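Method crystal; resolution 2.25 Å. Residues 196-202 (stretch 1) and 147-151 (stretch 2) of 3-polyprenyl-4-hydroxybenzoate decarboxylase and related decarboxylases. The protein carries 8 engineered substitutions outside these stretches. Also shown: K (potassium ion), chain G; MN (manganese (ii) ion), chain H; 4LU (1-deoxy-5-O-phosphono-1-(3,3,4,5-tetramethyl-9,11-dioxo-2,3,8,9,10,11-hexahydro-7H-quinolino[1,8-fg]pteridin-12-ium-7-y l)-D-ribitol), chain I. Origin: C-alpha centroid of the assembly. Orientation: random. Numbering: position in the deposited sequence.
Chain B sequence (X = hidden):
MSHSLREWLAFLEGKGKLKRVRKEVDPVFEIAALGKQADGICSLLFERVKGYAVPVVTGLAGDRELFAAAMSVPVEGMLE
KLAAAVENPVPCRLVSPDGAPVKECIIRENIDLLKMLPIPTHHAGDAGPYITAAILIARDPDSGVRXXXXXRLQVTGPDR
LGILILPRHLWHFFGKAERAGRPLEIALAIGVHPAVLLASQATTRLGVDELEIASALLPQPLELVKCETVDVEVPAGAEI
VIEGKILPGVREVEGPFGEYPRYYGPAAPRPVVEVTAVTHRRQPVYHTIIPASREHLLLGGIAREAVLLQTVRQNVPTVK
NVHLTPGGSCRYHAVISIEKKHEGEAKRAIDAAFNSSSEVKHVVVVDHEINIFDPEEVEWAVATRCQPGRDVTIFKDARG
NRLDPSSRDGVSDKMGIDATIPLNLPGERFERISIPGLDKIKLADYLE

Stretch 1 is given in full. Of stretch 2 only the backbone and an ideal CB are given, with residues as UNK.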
# COMPACT_ATOMS: atom_id res chain seq x y z
N VAL B 196 8.72 14.47 24.33
CA VAL B 196 8.97 15.91 24.32
C VAL B 196 8.86 16.49 22.89
O VAL B 196 8.32 17.60 22.70
CB VAL B 196 10.32 16.25 24.98
CG1 VAL B 196 10.58 17.74 24.97
CG2 VAL B 196 10.38 15.68 26.42
N LEU B 197 9.35 15.72 21.91
CA LEU B 197 9.29 16.07 20.50
C LEU B 197 7.86 16.08 20.04
O LEU B 197 7.43 17.02 19.37
CB LEU B 197 10.11 15.10 19.65
CG LEU B 197 11.61 15.09 19.85
CD1 LEU B 197 12.25 13.92 19.12
CD2 LEU B 197 12.27 16.35 19.42
N LEU B 198 7.12 15.05 20.45
CA LEU B 198 5.71 14.96 20.16
C LEU B 198 4.96 16.14 20.75
O LEU B 198 4.20 16.82 20.06
CB LEU B 198 5.19 13.62 20.62
CG LEU B 198 3.75 13.27 20.37
CD1 LEU B 198 3.44 13.24 18.90
CD2 LEU B 198 3.53 11.86 20.92
N ALA B 199 5.26 16.49 21.99
CA ALA B 199 4.64 17.68 22.61
C ALA B 199 4.94 18.99 21.91
O ALA B 199 4.10 19.89 21.93
CB ALA B 199 5.03 17.80 24.06
N SER B 200 6.12 19.12 21.30
CA SER B 200 6.47 20.34 20.60
C SER B 200 5.63 20.59 19.34
O SER B 200 5.69 21.70 18.79
CB SER B 200 7.95 20.31 20.19
OG SER B 200 8.13 19.41 19.08
N GLN B 201 4.94 19.57 18.86
CA GLN B 201 4.05 19.65 17.70
C GLN B 201 2.59 19.90 18.03
O GLN B 201 1.76 19.94 17.15
CB GLN B 201 4.20 18.35 16.88
CG GLN B 201 5.63 18.14 16.42
CD GLN B 201 6.11 19.35 15.61
OE1 GLN B 201 6.96 20.18 16.07
NE2 GLN B 201 5.53 19.49 14.43
N ALA B 202 2.23 20.03 19.30
CA ALA B 202 0.85 20.47 19.65
C ALA B 202 0.52 21.85 19.06
O ALA B 202 1.32 22.82 19.15
CB ALA B 202 0.62 20.49 21.15
N UNK B 147 6.78 29.10 24.65
CA UNK B 147 6.41 28.27 23.51
C UNK B 147 7.58 27.37 23.07
O UNK B 147 8.73 27.77 23.15
CB UNK B 147 5.95 29.15 22.35
N UNK B 148 7.25 26.19 22.55
CA UNK B 148 8.21 25.28 21.97
C UNK B 148 7.73 24.92 20.55
O UNK B 148 6.57 24.64 20.34
CB UNK B 148 8.38 24.03 22.84
N UNK B 149 8.64 24.93 19.59
CA UNK B 149 8.40 24.46 18.23
C UNK B 149 9.71 23.93 17.62
O UNK B 149 10.80 24.14 18.17
CB UNK B 149 7.82 25.58 17.37
N UNK B 150 9.59 23.25 16.47
CA UNK B 150 10.77 22.73 15.79
C UNK B 150 10.91 23.46 14.46
O UNK B 150 9.98 23.48 13.66
CB UNK B 150 10.67 21.22 15.58
N UNK B 151 12.10 23.99 14.23
CA UNK B 151 12.45 24.76 13.00
C UNK B 151 13.73 24.19 12.43
O UNK B 151 14.65 23.81 13.18
CB UNK B 151 12.62 26.25 13.29
K K G . 4.14 23.94 19.03
MN MN H . 2.64 26.99 20.75
C9 4LU I . 8.33 20.20 12.56
C8 4LU I . 9.11 19.00 12.61
C7 4LU I . 10.28 18.84 11.85
C10 4LU I . 8.42 23.65 11.07
C6 4LU I . 10.57 19.87 10.78
N3 4LU I . 9.70 26.03 10.38
C2 4LU I . 8.48 26.06 11.01
C13 4LU I . 12.65 18.67 9.49
C5 4LU I . 11.82 19.89 9.85
C1 4LU I . 10.96 21.96 8.85
O2 4LU I . 7.95 27.18 11.28
N1 4LU I . 7.86 24.89 11.36
C4 4LU I . 10.33 24.86 10.06
O4 4LU I . 11.46 24.88 9.50
C4A 4LU I . 9.67 23.56 10.41
N5 4LU I . 10.27 22.28 10.15
C3 4LU I . 11.96 21.06 8.95
C12 4LU I . 12.86 20.47 10.86
C5A 4LU I . 9.85 21.14 10.88
C7M 4LU I . 11.07 17.53 11.92
C8M 4LU I . 8.63 17.96 13.58
C9A 4LU I . 8.62 21.28 11.70
N10 4LU I . 7.79 22.44 11.47
C1' 4LU I . 6.47 22.57 12.10
C2' 4LU I . 6.41 23.20 13.51
O2' 4LU I . 7.42 22.71 14.40
C3' 4LU I . 5.06 22.85 14.11
O3' 4LU I . 4.02 23.16 13.17
C4' 4LU I . 4.83 23.53 15.46
O4' 4LU I . 3.80 22.90 16.28
C5' 4LU I . 4.48 25.01 15.40
O5' 4LU I . 4.34 25.30 16.80
P 4LU I . 3.56 26.61 17.37
O2P 4LU I . 3.83 26.68 18.88
O3P 4LU I . 4.22 27.83 16.66
O1P 4LU I . 2.09 26.34 17.05

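Position 147 has strand backbone angles, phi/psi -130/149. Its CA-to-CB bond runs sideways to stretch 1, and its ideal CB has nothing of that stretch within 5.5 Å. The manganese ion and the phosphate of 4LU lie on this side, so a side chain carrying oxygen for the metal would suit: Asp, Glu, Asn or Gln. The residue is Asn147. Its OD1 binds the manganese at 1.9 Å, and its ND2 donates a hydrogen bond to 4LU O2P at 2.8 Å. One amide thus serves both metal and phosphate.

Position 148 is extended, -127/136, and its CB points toward stretch 1. The ideal CB is 4.6 Å from Ser200 CB. No charge is offered there, so a small or medium apolar side chain such as Ala, Val or Ile would fit, and Thr is possible. The residue is Val148, chi1 t. Its CG1 packs 3.8 Å from Ser200 CB. The backbone contributes too: Val148 O and Ser200 O are 3.4 Å apart. Both are acceptors, so they form no hydrogen bond; they meet as ligands of the same potassium ion, which lies 2.9 Å from Val148 O and 2.7 Å from Ser200 O.

Position 149 is more extended, -151/168. Its CA is 5.1 Å from Ser200 CA, the closest CA pair between the stretches, yet its CB points away. Stretch 1 therefore sets little demand on the side chain. The ribityl-phosphate arm of 4LU runs nearby, which favors a compact residue such as Ala, Ser or Thr. The residue is Ser149, chi1 p. Its OG shares a hydrogen bond of 2.7 Å with NE2 of the residue at 151.

Position 150, at -115/128, turns its CB toward stretch 1 again. The ideal CB is 4.7 Å from Ser200 OG, and Leu197 lies farther along. Ser200 OG already donates to Leu197 O at 2.5 Å, so an apolar chain reaching Leu197 suits well: Ile, Leu or Met. The residue is Ile150, chi1 m and chi2 t. This extended chain brings CD1 to 4.1 Å from Leu197 CD2, an apolar contact, and to 3.4 Å from Ser200 OG. Its backbone N donates to 4LU O2' at 3.0 Å.

Position 151, at -129/139, has its CB out of reach of stretch 1. Polar groups of 4LU lie on this side, so His, Asn or Gln would be reasonable. The residue is His151, chi1 m. Its NE2 joins Ser149 OG, while ND1 is hydrogen-bonded elsewhere in the structure.

Stretch 2 (147-151) NVSIH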
# COMPACT_ATOMS: atom_id res chain seq x y z
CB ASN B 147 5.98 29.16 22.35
CG ASN B 147 5.21 28.41 21.26
OD1 ASN B 147 4.01 28.15 21.41
ND2 ASN B 147 5.91 28.08 20.13
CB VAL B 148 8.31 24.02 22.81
CG1 VAL B 148 9.40 23.09 22.31
CG2 VAL B 148 8.46 24.38 24.30
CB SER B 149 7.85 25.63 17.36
OG SER B 149 8.54 26.85 17.63
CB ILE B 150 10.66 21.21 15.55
CG1 ILE B 150 10.68 20.48 16.88
CG2 ILE B 150 11.81 20.70 14.65
CD1 ILE B 150 10.60 18.96 16.75
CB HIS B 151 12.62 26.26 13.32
CG HIS B 151 11.42 26.84 13.98
ND1 HIS B 151 10.42 27.47 13.27
CD2 HIS B 151 10.98 26.76 15.25
CE1 HIS B 151 9.44 27.80 14.09
NE2 HIS B 151 9.74 27.36 15.30
O HOH W 1 1.10 25.58 19.59
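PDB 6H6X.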